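Local coordinates for protein deoxycytidylate deaminase (Cyanophage S-TIM5, PDB 4P9E) that probably converts dCMP to dUMP by zinc-dependent hydrolytic deamination, as a member of the cytidine and deoxycytidylate deaminase family, at residues A[12-16]-A[31-35]; A[9-13]-A[134-138]; A[41-45]-A[74-79]; A[69-73]-A[95-101]. One frame throughout, in Å; residues are numbered along the deposited sequence.

Contacts 1 to 3 pack helices against the mixed sheet of a cytidine deaminase fold; contact 4 builds its zinc site between the starts of two helices. Contacts 1 and 2 share helix 6-20, with Tyr12 and Met13; their centres lie about 9 Å apart. Contact 1 reaches strand 31-36, contact 2 strand 134-137, outermost in this chain's sheet. Contact 3 follows contact 1 along the chain, and strands 31-36 and 39-45 are neighbours. Contacts 3 and 4 share helix 71-80, centres about 11 Å apart, and their segments alternate in sequence. Both are nested inside the loop closed by contact 2, which brings helix 6-20 to the C-terminal residues. Together they hold nucleotide-binding and zinc-binding residues.

Contact 1 (A[12-16]-A[31-35]); sequences YMKTA and GAIVV
Segment 12-16 of helix 6-20 packs across the extended segment 31-35 of strand 31-36, axes 7.2 Å apart at closest approach and N-to-C directions at 136°. Ala16 N bonds to Tyr12 O at 3.0 Å, an alpha-helical turn. The closest backbone pair is Ala16 and Gly31, CA to CA 4.6 Å. Tyr12 takes chi1 m, which lays its ring over Val35. Val35, with chi1 t, puts CG2 over the ring face, 3.8 Å from the Tyr12 centroid and 9° off the normal, a CH-pi contact. Val35 CG1 lies 3.7 Å from Tyr12 OH. Ile33 is m,m; its CD1 meets Thr15 CG2 at 3.7 Å, and its CG1 meets Ala16 CB at 4.0 Å. Thr15 is m and bonds through OG1 to Ala11 O. Gly31 CA approaches Ala16 O at 3.3 Å in a CA-H...O contact; a CB there would clash with that oxygen. Phe92 also meets the Tyr12 ring. This is the buried helix-on-sheet packing of the three-layered alpha-beta-alpha cytidine deaminase fold.

Contact 2 (A[9-13]-A[134-138]); sequences KEAYM and EVEKM
Segment 9-13 of helix 6-20 faces the C-terminal segment 134-138, which ends in the carboxylate of Met138. The nearest CA atoms are those of Glu10 and Met138, 8.2 Å apart, so side chains make the contact. Lys9 is t,t,m,t and sends NZ to 3.8 Å from Glu136 OE1, a long salt bridge. Glu136 is t,t, and its OE1 has its stronger salt bridge with Lys112. The Lys9 O atom lies 3.8 Å from Met138 CE, and Lys9 CG is 4.0 Å from Met138 SD. Met138, with rotamer p,t,m, thus reaches back to the helix. Glu10 (t,p) brings OE1 to 3.4 Å from the same Met138 CE. Glu10 OE1 and the terminal Met138 OXT are 4.3 Å apart, two like charges. Arg116 makes salt bridges to both. Met13, with rotamer t,p,p, places CE 3.7 Å from Met138 CG. The chemistry is therefore a small apolar contact between two methionines, bordered by charged groups, with an arginine offsetting two neighbouring carboxylates.

Contact 3 (A[41-45]-A[74-79]); sequences LAHGW and NALVKM
Two hydrogen bonds tie segment 74-79 of helix 71-80 to segment 41-45 of strand 39-45, an outermost strand of the cytidine deaminase sheet within this chain. Asn74, with chi1 between wells at -91°, donates from ND2 to Trp45 O at 2.7 Å. Lys78 NZ donates to His43 O at 3.0 Å. Lys78 is extended (m,t,t,t), which also carries NZ over the His43 ring face, 3.5 Å from CE1. The same NZ bonds to Gly38 O of a second subunit. His43, Trp45, Asn74 and Lys78 bind dCMP and dTTP in other structures of this protein; neither is bound here. Lys78 N bonds to Asn74 O at 2.9 Å within the helix. The axes approach to 6.6 Å, with N-to-C directions at 145°. Gly44 and Ala75 are closest, CA to CA 4.7 Å; a CB on Gly44 would clash with Ala75 N. Farther along, Ala42 CB sits 3.8 Å from Ala75 O. Met79, folded m,m,m, brings SD to 3.7 Å from Ala42 CB and CE to 3.9 Å from Leu41 CD1.

Contact 4 (A[69-73]-A[95-101]); sequences LHAEQ and HSPCPDC. With ZN (zinc ion), chain B.
This is the zinc site of the cytidine deaminase family, built from the HAE sequence at the start of helix 71-80 and the PCxxC sequence at the start of helix 99-107. The zinc ion is bound by His70 ND1 at 2.0 Å, Cys98 SG at 2.2 Å, Cys101 SG at 2.3 Å and a water at 2.5 Å. His70 (chi1 m) is the N-cap of its helix; its ND1 lies 3.3 Å from both Cys98 SG and Cys101 SG, which sit at the ring edge. Cys98 (chi1 p) is also an N-cap, and its SG accepts from Cys101 N at 3.4 Å. Cys101 is m. The nearest CA pair is Glu72 and Cys101, 6.4 Å apart. Glu72 (m,p) accepts a hydrogen bond from the zinc-bound water at OE2, 2.6 Å. The water in turn accepts from Cys98 N at 3.2 Å. Glu72 OE2 lies 3.4 Å from Pro97 CB. Glu72 is the predicted proton donor, consistent with its hold on this water. His70 N, the N-cap amide, donates to Gln73 OE1 at 3.0 Å, three residues on in the first helical turn. Around the site, Glu72 rests on Leu91 and Cys93 of strand 90-93, Pro97 packs against helix 123-130, and Gln73 touches Met104 of helix 99-107.

Contact 1 (A[12-16]-A[31-35])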
loop_
_atom_site.group_PDB
_atom_site.type_symbol
_atom_site.label_atom_id
_atom_site.label_comp_id
_atom_site.label_asym_id
_atom_site.label_seq_id
_atom_site.Cartn_x
_atom_site.Cartn_y
_atom_site.Cartn_z
ATOM N N TYR A 12 13.506 13.005 17.477
ATOM C CA TYR A 12 12.401 13.399 16.609
ATOM C C TYR A 12 12.208 14.906 16.592
ATOM O O TYR A 12 12.120 15.512 15.530
ATOM C CB TYR A 12 11.106 12.708 17.031
ATOM C CG TYR A 12 11.109 11.230 16.743
ATOM C CD1 TYR A 12 11.685 10.737 15.586
ATOM C CD2 TYR A 12 10.541 10.322 17.634
ATOM C CE1 TYR A 12 11.683 9.394 15.311
ATOM C CE2 TYR A 12 10.536 8.963 17.370
ATOM C CZ TYR A 12 11.114 8.504 16.209
ATOM O OH TYR A 12 11.126 7.154 15.931
ATOM N N MET A 13 12.147 15.510 17.773
ATOM C CA MET A 13 11.959 16.949 17.849
ATOM C C MET A 13 13.119 17.681 17.206
ATOM O O MET A 13 12.925 18.667 16.510
ATOM C CB MET A 13 11.774 17.424 19.289
ATOM C CG MET A 13 11.284 18.856 19.393
ATOM S SD MET A 13 9.779 19.170 18.442
ATOM C CE MET A 13 8.480 18.620 19.542
ATOM N N LYS A 14 14.328 17.198 17.409
ATOM C CA LYS A 14 15.461 17.865 16.789
ATOM C C LYS A 14 15.463 17.750 15.267
ATOM O O LYS A 14 16.067 18.568 14.581
ATOM C CB LYS A 14 16.774 17.360 17.376
ATOM C CG LYS A 14 17.137 18.039 18.680
ATOM C CD LYS A 14 18.579 17.763 19.041
ATOM C CE LYS A 14 18.789 17.732 20.556
ATOM N NZ LYS A 14 20.030 16.973 20.929
ATOM N N THR A 15 14.782 16.738 14.750
ATOM C CA THR A 15 14.711 16.522 13.319
ATOM C C THR A 15 13.723 17.510 12.744
ATOM O O THR A 15 13.997 18.179 11.751
ATOM C CB THR A 15 14.276 15.085 12.994
ATOM O OG1 THR A 15 15.247 14.165 13.508
ATOM C CG2 THR A 15 14.135 14.877 11.477
ATOM N N ALA A 16 12.571 17.606 13.384
ATOM C CA ALA A 16 11.623 18.647 13.039
ATOM C C ALA A 16 12.322 20.021 13.047
ATOM O O ALA A 16 12.072 20.849 12.179
ATOM C CB ALA A 16 10.455 18.623 13.992
ATOM N N GLY A 31 8.920 23.222 11.554
ATOM C CA GLY A 31 9.177 21.910 11.002
ATOM C C GLY A 31 8.199 20.925 11.588
ATOM O O GLY A 31 7.763 21.088 12.714
ATOM N N ALA A 32 7.837 19.908 10.818
ATOM C CA ALA A 32 7.009 18.819 11.340
ATOM C C ALA A 32 7.536 17.461 10.867
ATOM O O ALA A 32 8.189 17.365 9.838
ATOM C CB ALA A 32 5.532 19.005 10.958
ATOM N N ILE A 33 7.251 16.428 11.653
ATOM C CA ILE A 33 7.711 15.060 11.424
ATOM C C ILE A 33 6.576 14.117 11.801
ATOM O O ILE A 33 6.036 14.222 12.894
ATOM C CB ILE A 33 8.924 14.746 12.321
ATOM C CG1 ILE A 33 10.178 15.361 11.732
ATOM C CG2 ILE A 33 9.164 13.279 12.432
ATOM C CD1 ILE A 33 10.584 14.728 10.443
ATOM N N VAL A 34 6.197 13.218 10.893
ATOM C CA VAL A 34 5.239 12.168 11.231
ATOM C C VAL A 34 5.956 10.877 11.627
ATOM O O VAL A 34 6.859 10.410 10.937
ATOM C CB VAL A 34 4.187 11.929 10.115
ATOM C CG1 VAL A 34 3.331 10.713 10.436
ATOM C CG2 VAL A 34 3.290 13.155 9.976
ATOM N N VAL A 35 5.576 10.321 12.772
ATOM C CA VAL A 35 6.176 9.079 13.235
ATOM C C VAL A 35 5.108 8.036 13.516
ATOM O O VAL A 35 4.080 8.331 14.109
ATOM C CB VAL A 35 7.051 9.294 14.487
ATOM C CG1 VAL A 35 7.689 7.983 14.915
ATOM C CG2 VAL A 35 8.118 10.343 14.208
#

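Contact 2 (A[9-13]-A[134-138])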
loop_
_atom_site.group_PDB
_atom_site.type_symbol
_atom_site.label_atom_id
_atom_site.label_comp_id
_atom_site.label_asym_id
_atom_site.label_seq_id
_atom_site.Cartn_x
_atom_site.Cartn_y
_atom_site.Cartn_z
ATOM N N LYS A 9 12.546 10.414 21.573
ATOM C CA LYS A 9 11.555 11.468 21.514
ATOM C C LYS A 9 12.246 12.757 21.098
ATOM O O LYS A 9 11.803 13.470 20.185
ATOM C CB LYS A 9 10.927 11.608 22.900
ATOM C CG LYS A 9 9.567 12.255 22.933
ATOM C CD LYS A 9 8.841 11.981 24.251
ATOM C CE LYS A 9 8.025 10.688 24.210
ATOM N NZ LYS A 9 6.948 10.615 25.257
ATOM N N GLU A 10 13.369 13.024 21.754
ATOM C CA GLU A 10 14.143 14.226 21.518
ATOM C C GLU A 10 14.770 14.251 20.127
ATOM O O GLU A 10 14.833 15.304 19.498
ATOM C CB GLU A 10 15.220 14.379 22.600
ATOM C CG GLU A 10 16.112 15.618 22.477
ATOM C CD GLU A 10 15.381 16.943 22.724
ATOM O OE1 GLU A 10 14.357 16.954 23.455
ATOM O OE2 GLU A 10 15.850 17.977 22.177
ATOM N N ALA A 11 15.226 13.100 19.645
ATOM C CA ALA A 11 15.792 13.022 18.298
ATOM C C ALA A 11 14.753 13.391 17.236
ATOM O O ALA A 11 15.080 14.024 16.235
ATOM C CB ALA A 11 16.374 11.647 18.029
ATOM N N TYR A 12 13.506 13.005 17.477
ATOM C CA TYR A 12 12.401 13.399 16.609
ATOM C C TYR A 12 12.208 14.906 16.592
ATOM O O TYR A 12 12.120 15.512 15.530
ATOM C CB TYR A 12 11.106 12.708 17.031
ATOM C CG TYR A 12 11.109 11.230 16.743
ATOM C CD1 TYR A 12 11.685 10.737 15.586
ATOM C CD2 TYR A 12 10.541 10.322 17.634
ATOM C CE1 TYR A 12 11.683 9.394 15.311
ATOM C CE2 TYR A 12 10.536 8.963 17.370
ATOM C CZ TYR A 12 11.114 8.504 16.209
ATOM O OH TYR A 12 11.126 7.154 15.931
ATOM N N MET A 13 12.147 15.510 17.773
ATOM C CA MET A 13 11.959 16.949 17.849
ATOM C C MET A 13 13.119 17.681 17.206
ATOM O O MET A 13 12.925 18.667 16.510
ATOM C CB MET A 13 11.774 17.424 19.289
ATOM C CG MET A 13 11.284 18.856 19.393
ATOM S SD MET A 13 9.779 19.170 18.442
ATOM C CE MET A 13 8.480 18.620 19.542
ATOM N N GLU A 134 -4.027 13.585 21.865
ATOM C CA GLU A 134 -3.166 13.927 22.986
ATOM C C GLU A 134 -2.138 14.980 22.599
ATOM O O GLU A 134 -1.756 15.096 21.428
ATOM C CB GLU A 134 -2.485 12.682 23.534
ATOM C CG GLU A 134 -3.491 11.600 23.876
ATOM C CD GLU A 134 -4.526 12.024 24.931
ATOM O OE1 GLU A 134 -5.654 11.481 24.900
ATOM O OE2 GLU A 134 -4.214 12.884 25.792
ATOM N N VAL A 135 -1.712 15.759 23.593
ATOM C CA VAL A 135 -0.778 16.866 23.395
ATOM C C VAL A 135 0.283 16.911 24.485
ATOM O O VAL A 135 -0.036 16.766 25.651
ATOM C CB VAL A 135 -1.508 18.225 23.408
ATOM C CG1 VAL A 135 -0.538 19.346 23.078
ATOM C CG2 VAL A 135 -2.686 18.223 22.432
ATOM N N GLU A 136 1.540 17.114 24.099
ATOM C CA GLU A 136 2.640 17.255 25.050
ATOM C C GLU A 136 3.720 18.242 24.573
ATOM O O GLU A 136 4.234 18.125 23.473
ATOM C CB GLU A 136 3.271 15.890 25.374
ATOM C CG GLU A 136 4.459 15.942 26.343
ATOM C CD GLU A 136 5.168 14.597 26.520
ATOM O OE1 GLU A 136 4.616 13.561 26.093
ATOM O OE2 GLU A 136 6.289 14.572 27.088
ATOM N N LYS A 137 4.053 19.205 25.425
ATOM C CA LYS A 137 5.125 20.156 25.180
ATOM C C LYS A 137 6.460 19.589 25.689
ATOM O O LYS A 137 6.503 18.991 26.749
ATOM C CB LYS A 137 4.747 21.485 25.850
ATOM C CG LYS A 137 5.875 22.410 26.234
ATOM C CD LYS A 137 6.419 23.200 25.074
ATOM C CE LYS A 137 6.949 24.533 25.567
ATOM N NZ LYS A 137 5.819 25.444 25.907
ATOM N N MET A 138 7.537 19.753 24.918
ATOM C CA MET A 138 8.821 19.134 25.262
ATOM C C MET A 138 10.039 19.963 24.882
ATOM O O MET A 138 9.926 21.152 24.601
ATOM C CB MET A 138 8.940 17.760 24.615
ATOM C CG MET A 138 8.868 17.778 23.101
ATOM S SD MET A 138 9.354 16.212 22.358
ATOM C CE MET A 138 11.091 16.189 22.744
ATOM O OXT MET A 138 11.161 19.456 24.850
#

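Contact 3 (A[41-45]-A[74-79])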
loop_
_atom_site.group_PDB
_atom_site.type_symbol
_atom_site.label_atom_id
_atom_site.label_comp_id
_atom_site.label_asym_id
_atom_site.label_seq_id
_atom_site.Cartn_x
_atom_site.Cartn_y
_atom_site.Cartn_z
ATOM N N LEU A 41 7.693 8.870 8.693
ATOM C CA LEU A 41 6.986 8.619 7.451
ATOM C C LEU A 41 6.893 9.852 6.575
ATOM O O LEU A 41 6.696 9.743 5.380
ATOM C CB LEU A 41 5.585 8.094 7.730
ATOM C CG LEU A 41 5.513 6.846 8.591
ATOM C CD1 LEU A 41 4.058 6.529 8.802
ATOM C CD2 LEU A 41 6.289 5.669 7.983
ATOM N N ALA A 42 7.028 11.023 7.169
ATOM C CA ALA A 42 6.880 12.271 6.432
ATOM C C ALA A 42 7.533 13.401 7.201
ATOM O O ALA A 42 7.637 13.361 8.430
ATOM C CB ALA A 42 5.397 12.597 6.194
ATOM N N HIS A 43 7.968 14.415 6.470
ATOM C CA HIS A 43 8.487 15.623 7.081
ATOM C C HIS A 43 7.930 16.804 6.312
ATOM O O HIS A 43 7.354 16.642 5.247
ATOM C CB HIS A 43 10.010 15.616 7.084
ATOM C CG HIS A 43 10.612 15.484 5.725
ATOM N ND1 HIS A 43 11.170 16.544 5.054
ATOM C CD2 HIS A 43 10.725 14.412 4.908
ATOM C CE1 HIS A 43 11.612 16.135 3.874
ATOM N NE2 HIS A 43 11.353 14.848 3.767
ATOM N N GLY A 44 8.085 17.993 6.860
ATOM C CA GLY A 44 7.438 19.144 6.288
ATOM C C GLY A 44 7.907 20.410 6.956
ATOM O O GLY A 44 8.312 20.427 8.114
ATOM N N TRP A 45 7.858 21.488 6.199
ATOM C CA TRP A 45 8.208 22.763 6.746
ATOM C C TRP A 45 7.333 23.830 6.125
ATOM O O TRP A 45 6.520 23.563 5.243
ATOM C CB TRP A 45 9.697 23.054 6.548
ATOM C CG TRP A 45 10.147 23.064 5.110
ATOM C CD1 TRP A 45 10.055 24.105 4.232
ATOM C CD2 TRP A 45 10.763 21.985 4.384
ATOM N NE1 TRP A 45 10.567 23.748 3.020
ATOM C CE2 TRP A 45 11.007 22.460 3.077
ATOM C CE3 TRP A 45 11.122 20.672 4.712
ATOM C CZ2 TRP A 45 11.599 21.661 2.091
ATOM C CZ3 TRP A 45 11.715 19.878 3.731
ATOM C CH2 TRP A 45 11.948 20.376 2.438
ATOM N N ASN A 74 2.161 20.438 4.841
ATOM C CA ASN A 74 3.119 19.714 4.012
ATOM C C ASN A 74 3.287 18.231 4.369
ATOM O O ASN A 74 3.248 17.357 3.493
ATOM C CB ASN A 74 4.468 20.417 4.009
ATOM C CG ASN A 74 4.584 21.417 2.893
ATOM O OD1 ASN A 74 4.091 21.182 1.788
ATOM N ND2 ASN A 74 5.230 22.542 3.165
ATOM N N ALA A 75 3.471 17.953 5.649
ATOM C CA ALA A 75 3.555 16.582 6.110
ATOM C C ALA A 75 2.297 15.789 5.718
ATOM O O ALA A 75 2.382 14.715 5.118
ATOM C CB ALA A 75 3.786 16.545 7.626
ATOM N N LEU A 76 1.138 16.342 6.055
ATOM C CA LEU A 76 -0.146 15.774 5.680
ATOM C C LEU A 76 -0.291 15.492 4.184
ATOM O O LEU A 76 -0.743 14.424 3.784
ATOM C CB LEU A 76 -1.254 16.726 6.111
ATOM C CG LEU A 76 -2.677 16.230 5.840
ATOM C CD1 LEU A 76 -2.951 14.946 6.594
ATOM C CD2 LEU A 76 -3.662 17.292 6.235
ATOM N N VAL A 77 0.067 16.457 3.348
ATOM C CA VAL A 77 0.006 16.233 1.908
ATOM C C VAL A 77 0.958 15.107 1.470
ATOM O O VAL A 77 0.614 14.296 0.618
ATOM C CB VAL A 77 0.220 17.552 1.106
ATOM C CG1 VAL A 77 0.747 17.278 -0.295
ATOM C CG2 VAL A 77 -1.080 18.352 1.054
ATOM N N LYS A 78 2.136 15.041 2.071
ATOM C CA LYS A 78 3.038 13.927 1.787
ATOM C C LYS A 78 2.442 12.583 2.183
ATOM O O LYS A 78 2.634 11.596 1.470
ATOM C CB LYS A 78 4.407 14.125 2.441
ATOM C CG LYS A 78 5.277 15.075 1.683
ATOM C CD LYS A 78 6.536 15.423 2.428
ATOM C CE LYS A 78 7.258 16.574 1.732
ATOM N NZ LYS A 78 8.493 16.972 2.446
ATOM N N MET A 79 1.725 12.545 3.303
ATOM C CA MET A 79 1.027 11.339 3.732
ATOM C C MET A 79 -0.049 10.935 2.756
ATOM O O MET A 79 -0.249 9.767 2.537
ATOM C CB MET A 79 0.412 11.487 5.126
ATOM C CG MET A 79 1.428 11.515 6.238
ATOM S SD MET A 79 2.636 10.187 6.110
ATOM C CE MET A 79 1.709 8.755 6.637
#

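Contact 4 (A[69-73]-A[95-101])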
loop_
_atom_site.group_PDB
_atom_site.type_symbol
_atom_site.label_atom_id
_atom_site.label_comp_id
_atom_site.label_asym_id
_atom_site.label_seq_id
_atom_site.Cartn_x
_atom_site.Cartn_y
_atom_site.Cartn_z
ATOM N N LEU A 69 2.063 27.045 2.704
ATOM C CA LEU A 69 1.569 25.935 3.503
ATOM C C LEU A 69 2.301 25.873 4.834
ATOM O O LEU A 69 3.494 26.151 4.906
ATOM C CB LEU A 69 1.801 24.620 2.757
ATOM C CG LEU A 69 1.298 24.639 1.323
ATOM C CD1 LEU A 69 2.420 24.267 0.360
ATOM C CD2 LEU A 69 0.128 23.715 1.190
ATOM N N HIS A 70 1.582 25.502 5.885
ATOM C CA HIS A 70 2.203 25.256 7.168
ATOM C C HIS A 70 2.930 23.927 7.088
ATOM O O HIS A 70 2.627 23.100 6.232
ATOM C CB HIS A 70 1.150 25.228 8.260
ATOM C CG HIS A 70 0.440 26.532 8.435
ATOM N ND1 HIS A 70 -0.638 26.682 9.278
ATOM C CD2 HIS A 70 0.660 27.745 7.884
ATOM C CE1 HIS A 70 -1.062 27.934 9.225
ATOM N NE2 HIS A 70 -0.290 28.597 8.391
ATOM N N ALA A 71 3.895 23.736 7.975
ATOM C CA ALA A 71 4.675 22.510 8.033
ATOM C C ALA A 71 3.771 21.281 8.148
ATOM O O ALA A 71 4.043 20.237 7.558
ATOM C CB ALA A 71 5.630 22.569 9.215
ATOM N N GLU A 72 2.692 21.421 8.913
ATOM C CA GLU A 72 1.781 20.319 9.164
ATOM C C GLU A 72 0.994 20.000 7.899
ATOM O O GLU A 72 0.787 18.839 7.572
ATOM C CB GLU A 72 0.828 20.641 10.333
ATOM C CG GLU A 72 1.493 21.043 11.660
ATOM C CD GLU A 72 1.769 22.546 11.771
ATOM O OE1 GLU A 72 2.181 23.178 10.765
ATOM O OE2 GLU A 72 1.584 23.095 12.882
ATOM N N GLN A 73 0.549 21.030 7.186
ATOM C CA GLN A 73 -0.032 20.854 5.859
ATOM C C GLN A 73 0.876 20.103 4.857
ATOM O O GLN A 73 0.415 19.222 4.130
ATOM C CB GLN A 73 -0.476 22.198 5.301
ATOM C CG GLN A 73 -1.754 22.672 5.943
ATOM C CD GLN A 73 -2.007 24.164 5.781
ATOM O OE1 GLN A 73 -1.272 24.868 5.093
ATOM N NE2 GLN A 73 -3.054 24.654 6.445
ATOM N N HIS A 95 6.301 23.831 16.467
ATOM C CA HIS A 95 5.306 24.719 17.035
ATOM C C HIS A 95 3.965 24.066 17.262
ATOM O O HIS A 95 3.594 23.150 16.547
ATOM C CB HIS A 95 5.124 25.942 16.155
ATOM C CG HIS A 95 6.336 26.816 16.095
ATOM N ND1 HIS A 95 7.481 26.445 15.424
ATOM C CD2 HIS A 95 6.588 28.019 16.651
ATOM C CE1 HIS A 95 8.385 27.400 15.555
ATOM N NE2 HIS A 95 7.870 28.369 16.286
ATOM N N SER A 96 3.273 24.532 18.298
ATOM C CA SER A 96 1.854 24.289 18.495
ATOM C C SER A 96 1.152 24.610 17.172
ATOM O O SER A 96 1.521 25.572 16.508
ATOM C CB SER A 96 1.354 25.173 19.655
ATOM O OG SER A 96 0.031 25.666 19.471
ATOM N N PRO A 97 0.188 23.772 16.745
ATOM C CA PRO A 97 -0.478 24.040 15.465
ATOM C C PRO A 97 -1.644 25.025 15.518
ATOM O O PRO A 97 -2.329 25.141 16.525
ATOM C CB PRO A 97 -0.974 22.659 15.025
ATOM C CG PRO A 97 -1.097 21.903 16.263
ATOM C CD PRO A 97 -0.019 22.383 17.177
ATOM N N CYS A 98 -1.849 25.720 14.407
ATOM C CA CYS A 98 -2.956 26.657 14.240
ATOM C C CYS A 98 -4.279 25.903 14.243
ATOM O O CYS A 98 -4.283 24.679 14.192
ATOM C CB CYS A 98 -2.774 27.455 12.936
ATOM S SG CYS A 98 -3.204 26.591 11.396
ATOM N N PRO A 99 -5.412 26.623 14.327
ATOM C CA PRO A 99 -6.694 25.917 14.270
ATOM C C PRO A 99 -6.936 25.133 12.971
ATOM O O PRO A 99 -7.556 24.077 13.050
ATOM C CB PRO A 99 -7.716 27.052 14.414
ATOM C CG PRO A 99 -7.012 28.063 15.212
ATOM C CD PRO A 99 -5.601 28.036 14.709
ATOM N N ASP A 100 -6.460 25.624 11.824
ATOM C CA ASP A 100 -6.686 24.956 10.537
ATOM C C ASP A 100 -5.910 23.638 10.422
ATOM O O ASP A 100 -6.380 22.668 9.821
ATOM C CB ASP A 100 -6.312 25.869 9.360
ATOM C CG ASP A 100 -7.023 27.227 9.406
ATOM O OD1 ASP A 100 -8.187 27.283 9.892
ATOM O OD2 ASP A 100 -6.408 28.235 8.957
ATOM N N CYS A 101 -4.713 23.613 10.989
ATOM C CA CYS A 101 -3.955 22.387 11.009
ATOM C C CYS A 101 -4.559 21.433 12.034
ATOM O O CYS A 101 -4.697 20.242 11.782
ATOM C CB CYS A 101 -2.478 22.675 11.273
ATOM S SG CYS A 101 -1.675 23.592 9.916
HETATM ZN ZN ZN B . -1.309 25.670 10.825
HETATM O O HOH W 1 0.581 25.430 12.363
#